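Local coordinates for protein carbohydrate deacetylase (Enterococcus faecalis, PDB 2I5I) that probably removes acetyl groups from acetylated carbohydrates during oligosaccharide breakdown, as a magnesium-dependent homodimeric hydrolase of the YdjC family, at residues E105-W110 with L141-A146; D125-H130 with Y151-R156. One frame throughout, in Å; residues are numbered along the deposited sequence.

Interaction 1: residues E105-W110 with L141-A146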
loop_
_atom_site.group_PDB
_atom_site.type_symbol
_atom_site.label_atom_id
_atom_site.label_comp_id
_atom_site.label_asym_id
_atom_site.label_seq_id
_atom_site.Cartn_x
_atom_site.Cartn_y
_atom_site.Cartn_z
ATOM N N GLU A 105 39.569 12.729 5.110
ATOM C CA GLU A 105 38.692 12.634 3.943
ATOM C C GLU A 105 37.804 11.394 4.063
ATOM O O GLU A 105 36.631 11.485 3.716
ATOM C CB GLU A 105 39.495 12.611 2.654
ATOM C CG GLU A 105 40.221 13.918 2.386
ATOM C CD GLU A 105 41.058 13.904 1.136
ATOM O OE1 GLU A 105 41.038 12.907 0.386
ATOM O OE2 GLU A 105 41.757 14.910 0.901
ATOM N N VAL A 106 38.360 10.291 4.543
ATOM C CA VAL A 106 37.572 9.069 4.727
ATOM C C VAL A 106 36.445 9.343 5.718
ATOM O O VAL A 106 35.288 8.970 5.540
ATOM C CB VAL A 106 38.431 7.888 5.184
ATOM C CG1 VAL A 106 37.585 6.618 5.340
ATOM C CG2 VAL A 106 39.564 7.632 4.199
ATOM N N TYR A 107 36.781 10.019 6.799
ATOM C CA TYR A 107 35.767 10.419 7.770
ATOM C C TYR A 107 34.624 11.218 7.133
ATOM O O TYR A 107 33.500 10.904 7.281
ATOM C CB TYR A 107 36.373 11.224 8.925
ATOM C CG TYR A 107 35.410 11.588 10.036
ATOM C CD1 TYR A 107 34.687 12.735 9.992
ATOM C CD2 TYR A 107 35.267 10.791 11.134
ATOM C CE1 TYR A 107 33.820 13.058 10.980
ATOM C CE2 TYR A 107 34.433 11.109 12.129
ATOM C CZ TYR A 107 33.695 12.239 12.055
ATOM O OH TYR A 107 32.860 12.561 13.072
ATOM N N ASN A 108 34.961 12.253 6.410
ATOM C CA ASN A 108 33.979 13.140 5.804
ATOM C C ASN A 108 33.115 12.393 4.792
ATOM O O ASN A 108 31.899 12.553 4.735
ATOM C CB ASN A 108 34.648 14.335 5.126
ATOM C CG ASN A 108 35.357 15.219 6.143
ATOM O OD1 ASN A 108 34.897 15.314 7.288
ATOM N ND2 ASN A 108 36.452 15.855 5.751
ATOM N N GLU A 109 33.796 11.593 3.977
ATOM C CA GLU A 109 33.047 10.850 2.955
ATOM C C GLU A 109 32.112 9.835 3.602
ATOM O O GLU A 109 30.941 9.720 3.210
ATOM C CB GLU A 109 34.011 10.174 1.976
ATOM C CG GLU A 109 33.339 9.168 1.049
ATOM C CD GLU A 109 32.309 9.769 0.122
ATOM O OE1 GLU A 109 32.359 10.990 -0.131
ATOM O OE2 GLU A 109 31.460 9.003 -0.404
ATOM N N TRP A 110 32.597 9.083 4.593
ATOM C CA TRP A 110 31.700 8.099 5.222
ATOM C C TRP A 110 30.567 8.787 5.954
ATOM O O TRP A 110 29.414 8.334 5.969
ATOM C CB TRP A 110 32.529 7.168 6.108
ATOM C CG TRP A 110 33.250 6.104 5.331
ATOM C CD1 TRP A 110 33.203 5.839 3.988
ATOM C CD2 TRP A 110 34.147 5.137 5.895
ATOM N NE1 TRP A 110 34.020 4.768 3.700
ATOM C CE2 TRP A 110 34.616 4.314 4.846
ATOM C CE3 TRP A 110 34.599 4.895 7.189
ATOM C CZ2 TRP A 110 35.513 3.273 5.083
ATOM C CZ3 TRP A 110 35.491 3.859 7.413
ATOM C CH2 TRP A 110 35.950 3.052 6.371
ATOM N N LEU A 141 39.446 1.378 10.699
ATOM C CA LEU A 141 38.587 0.990 11.804
ATOM C C LEU A 141 38.258 2.123 12.759
ATOM O O LEU A 141 37.124 2.357 13.176
ATOM C CB LEU A 141 39.288 -0.094 12.649
ATOM C CG LEU A 141 38.463 -0.687 13.787
ATOM C CD1 LEU A 141 37.074 -1.086 13.300
ATOM C CD2 LEU A 141 39.181 -1.885 14.398
ATOM N N GLY A 142 39.311 2.836 13.165
ATOM C CA GLY A 142 39.163 3.981 14.043
ATOM C C GLY A 142 38.174 5.000 13.507
ATOM O O GLY A 142 37.448 5.607 14.282
ATOM N N VAL A 143 38.155 5.182 12.186
ATOM C CA VAL A 143 37.270 6.153 11.568
ATOM C C VAL A 143 35.828 5.635 11.599
ATOM O O VAL A 143 34.950 6.464 11.853
ATOM C CB VAL A 143 37.678 6.451 10.123
ATOM C CG1 VAL A 143 36.618 7.298 9.422
ATOM C CG2 VAL A 143 39.012 7.190 10.075
ATOM N N ALA A 144 35.685 4.336 11.347
ATOM C CA ALA A 144 34.374 3.708 11.456
ATOM C C ALA A 144 33.838 3.823 12.877
ATOM O O ALA A 144 32.663 4.133 13.071
ATOM C CB ALA A 144 34.397 2.256 11.012
ATOM N N LEU A 145 34.653 3.554 13.891
ATOM C CA LEU A 145 34.178 3.599 15.271
ATOM C C LEU A 145 33.785 5.002 15.674
ATOM O O LEU A 145 32.802 5.240 16.390
ATOM C CB LEU A 145 35.239 3.061 16.246
ATOM C CG LEU A 145 35.434 1.535 16.128
ATOM C CD1 LEU A 145 36.846 1.159 16.550
ATOM C CD2 LEU A 145 34.373 0.796 16.912
ATOM N N ALA A 146 34.540 5.994 15.178
ATOM C CA ALA A 146 34.201 7.380 15.466
ATOM C C ALA A 146 32.815 7.718 14.908
ATOM O O ALA A 146 32.038 8.395 15.577
ATOM C CB ALA A 146 35.252 8.334 14.924
#
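In the YdjC fold, a parallel sheet flanked by helices that is probably a deformed (beta/alpha) barrel as in related carbohydrate deacetylases, helices 103-117 and 138-151 pack here with their N-to-C directions 40° apart and their axes 9.8 Å from each other at closest approach. The crossing is negative in sign, and no hydrogen bond spans it, so the contact rests mainly on apolar packing.

V143 is its centre. With CG1 anti to the backbone N (chi1 171°), this branch reaches the backbone of the other helix, and V143 CG1 lies 3.6 Å from Y107 CA. A beta-branched residue suits the spot because its methyl sits close to its own helix and can lie against the backbone of V106 and Y107; the same CG1 also meets V106 CG1 and, at 3.9 Å, W110 CE3. The indole ring of W110 is covered on one face from within its own helix by V106 CG1, 3.6 Å above the ring plane and over its centre. Its six-membered end then projects toward A144, whose small side chain lets the ring edge come up to the helix backbone.

The other side of the contact is looser and partly exposed. Y107, with CG anti to its backbone N (chi1 -175°), lies along the margin, where a ring can shield the V143 methyl while leaving the hydroxyl beyond the touching surface. L147 and K150, further along helix 138-151, also touch the Y107 side chain. Within the two segments its far end meets just one small group: A146 CB stands at the ring edge, near its plane, 4.0 Å from Y107 CE2.

Interaction 2: residues D125-H130 with Y151-R156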
loop_
_atom_site.group_PDB
_atom_site.type_symbol
_atom_site.label_atom_id
_atom_site.label_comp_id
_atom_site.label_asym_id
_atom_site.label_seq_id
_atom_site.Cartn_x
_atom_site.Cartn_y
_atom_site.Cartn_z
ATOM N N ASP A 125 20.268 0.670 10.785
ATOM C CA ASP A 125 20.298 0.094 12.135
ATOM C C ASP A 125 21.724 -0.290 12.524
ATOM O O ASP A 125 22.001 -0.702 13.668
ATOM C CB ASP A 125 19.317 -1.076 12.196
ATOM C CG ASP A 125 19.744 -2.342 11.497
ATOM O OD1 ASP A 125 20.708 -2.259 10.712
ATOM O OD2 ASP A 125 19.120 -3.408 11.740
ATOM N N HIS A 126 22.662 -0.194 11.581
ATOM C CA HIS A 126 24.059 -0.525 11.835
ATOM C C HIS A 126 24.932 -0.138 10.650
ATOM O O HIS A 126 24.455 0.331 9.615
ATOM C CB HIS A 126 24.219 -2.000 12.170
ATOM C CG HIS A 126 24.282 -2.994 11.069
ATOM N ND1 HIS A 126 23.155 -3.435 10.412
ATOM C CD2 HIS A 126 25.318 -3.663 10.505
ATOM C CE1 HIS A 126 23.512 -4.331 9.502
ATOM N NE2 HIS A 126 24.826 -4.495 9.517
ATOM N N ILE A 127 26.228 -0.329 10.841
ATOM C CA ILE A 127 27.256 0.033 9.891
ATOM C C ILE A 127 28.167 -1.146 9.604
ATOM O O ILE A 127 28.562 -1.909 10.485
ATOM C CB ILE A 127 28.146 1.200 10.414
ATOM C CG1 ILE A 127 27.383 2.491 10.666
ATOM C CG2 ILE A 127 29.322 1.442 9.486
ATOM C CD1 ILE A 127 28.176 3.542 11.409
ATOM N N ASP A 128 28.541 -1.302 8.345
ATOM C CA ASP A 128 29.551 -2.264 7.926
ATOM C C ASP A 128 30.229 -1.668 6.701
ATOM O O ASP A 128 29.936 -0.506 6.398
ATOM C CB ASP A 128 28.959 -3.635 7.699
ATOM C CG ASP A 128 28.126 -3.783 6.433
ATOM O OD1 ASP A 128 27.879 -2.787 5.735
ATOM O OD2 ASP A 128 27.716 -4.936 6.166
ATOM N N SER A 129 31.068 -2.418 5.984
ATOM C CA SER A 129 31.707 -1.818 4.826
ATOM C C SER A 129 31.979 -2.831 3.717
ATOM O O SER A 129 32.302 -4.006 3.973
ATOM C CB SER A 129 33.087 -1.217 5.213
ATOM O OG SER A 129 33.824 -2.430 5.373
ATOM N N HIS A 130 31.860 -2.297 2.510
ATOM C CA HIS A 130 32.191 -2.976 1.270
ATOM C C HIS A 130 33.660 -3.364 1.285
ATOM O O HIS A 130 34.482 -2.514 1.654
ATOM C CB HIS A 130 31.913 -2.049 0.097
ATOM C CG HIS A 130 32.087 -2.653 -1.257
ATOM N ND1 HIS A 130 31.318 -3.701 -1.710
ATOM C CD2 HIS A 130 32.935 -2.343 -2.264
ATOM C CE1 HIS A 130 31.691 -4.022 -2.943
ATOM N NE2 HIS A 130 32.673 -3.212 -3.303
ATOM N N TYR A 151 26.905 8.577 15.430
ATOM C CA TYR A 151 25.509 8.313 15.077
ATOM C C TYR A 151 24.893 7.277 15.996
ATOM O O TYR A 151 23.704 6.980 15.885
ATOM C CB TYR A 151 25.401 7.889 13.597
ATOM C CG TYR A 151 25.679 9.047 12.675
ATOM C CD1 TYR A 151 24.657 9.930 12.333
ATOM C CD2 TYR A 151 26.925 9.285 12.134
ATOM C CE1 TYR A 151 24.891 11.000 11.489
ATOM C CE2 TYR A 151 27.174 10.341 11.297
ATOM C CZ TYR A 151 26.149 11.203 10.968
ATOM O OH TYR A 151 26.419 12.257 10.126
ATOM N N GLN A 152 25.683 6.737 16.930
ATOM C CA GLN A 152 25.113 5.826 17.914
ATOM C C GLN A 152 24.522 4.588 17.248
ATOM O O GLN A 152 23.362 4.257 17.448
ATOM C CB GLN A 152 24.038 6.506 18.764
ATOM C CG GLN A 152 24.588 7.428 19.834
ATOM C CD GLN A 152 25.527 6.738 20.809
ATOM O OE1 GLN A 152 25.102 5.979 21.681
ATOM N NE2 GLN A 152 26.816 6.996 20.625
ATOM N N LEU A 153 25.362 3.952 16.463
ATOM C CA LEU A 153 25.050 2.734 15.738
ATOM C C LEU A 153 26.071 1.646 16.026
ATOM O O LEU A 153 27.256 1.984 16.124
ATOM C CB LEU A 153 25.091 2.993 14.225
ATOM C CG LEU A 153 24.068 4.029 13.755
ATOM C CD1 LEU A 153 24.408 4.476 12.344
ATOM C CD2 LEU A 153 22.661 3.462 13.865
ATOM N N PRO A 154 25.607 0.412 16.158
ATOM C CA PRO A 154 26.527 -0.717 16.301
ATOM C C PRO A 154 27.240 -0.919 14.960
ATOM O O PRO A 154 26.733 -0.495 13.912
ATOM C CB PRO A 154 25.634 -1.898 16.634
ATOM C CG PRO A 154 24.296 -1.500 16.099
ATOM C CD PRO A 154 24.200 -0.012 16.207
ATOM N N LEU A 155 28.388 -1.562 15.030
ATOM C CA LEU A 155 29.293 -1.711 13.911
ATOM C C LEU A 155 29.713 -3.153 13.728
ATOM O O LEU A 155 30.016 -3.835 14.718
ATOM C CB LEU A 155 30.543 -0.849 14.183
ATOM C CG LEU A 155 31.696 -0.998 13.215
ATOM C CD1 LEU A 155 31.288 -0.468 11.832
ATOM C CD2 LEU A 155 32.940 -0.257 13.678
ATOM N N ARG A 156 29.760 -3.621 12.488
ATOM C CA ARG A 156 30.161 -4.976 12.191
ATOM C C ARG A 156 31.540 -5.281 12.810
ATOM O O ARG A 156 32.426 -4.430 12.705
ATOM C CB ARG A 156 30.249 -5.199 10.673
ATOM C CG ARG A 156 30.876 -6.534 10.314
ATOM C CD ARG A 156 30.913 -6.707 8.801
ATOM N NE ARG A 156 29.650 -7.300 8.344
ATOM C CZ ARG A 156 29.396 -7.539 7.054
ATOM N NH1 ARG A 156 30.284 -7.233 6.130
ATOM N NH2 ARG A 156 28.242 -8.086 6.665
HETATM O O HOH W 1 32.613 -5.172 6.405
#
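Chi1 of 74° puts D128 CG in the crowded position between its backbone N and carbonyl carbon, while R156 CG is anti to its own backbone N (chi1 171°) and the chain bends at chi3 (-87°). The two side chains therefore run side by side, and D128 OD2 comes to rest over the guanidinium face, 3.2 Å from R156 NH2. This salt bridge is one of charge alone, since no N-H points at the oxygen; T37 OG1 hydrogen-bonds D128 OD2. Arginine suits the place because its flat cation can take D128 on a face while its NH2 bridges to D12 and E210.

The backbones meet in a single beta bridge of parallel pattern, I127 with L155. I127 N donates to P154 O, and R156 N donates to I127 O at 2.9 Å, nearly along the C=O axis; proline fits, as only its carbonyl is needed. I127 packs CG2 on L155 CD1 (3.6 Å) and CG1 on L153 CD1. Nearby, H126 ND1 donates to D125 OD1 at 2.7 Å. A water joins S129 O to R156 NH1.

D128 OD1 also hydrogen-bonds H64 ND1, which would orient that histidine; R156, shared with D12 and E210, would be expected to stabilise D128 as a carboxylate.

How the interactions relate
Along the chain the segments alternate: helix 103-117, strand 127-129, helix 138-151, then the segment 151-156, which leaves that helix. Interaction 1 thus joins the helices before and after the strand that interaction 2 pairs with the loop. Their centres are 11 Å apart and they touch directly, L155 CD2 lying 3.7 Å from L145 CD2 and also against A144 CB, so the leucine of the bridge packs onto helix 138-151. I127 in turn touches I114 of helix 103-117. Helix layer and parallel sheet are thereby joined beside H130, the predicted Mg(2+) ligand, whose side chain is about 8 Å from that of W110.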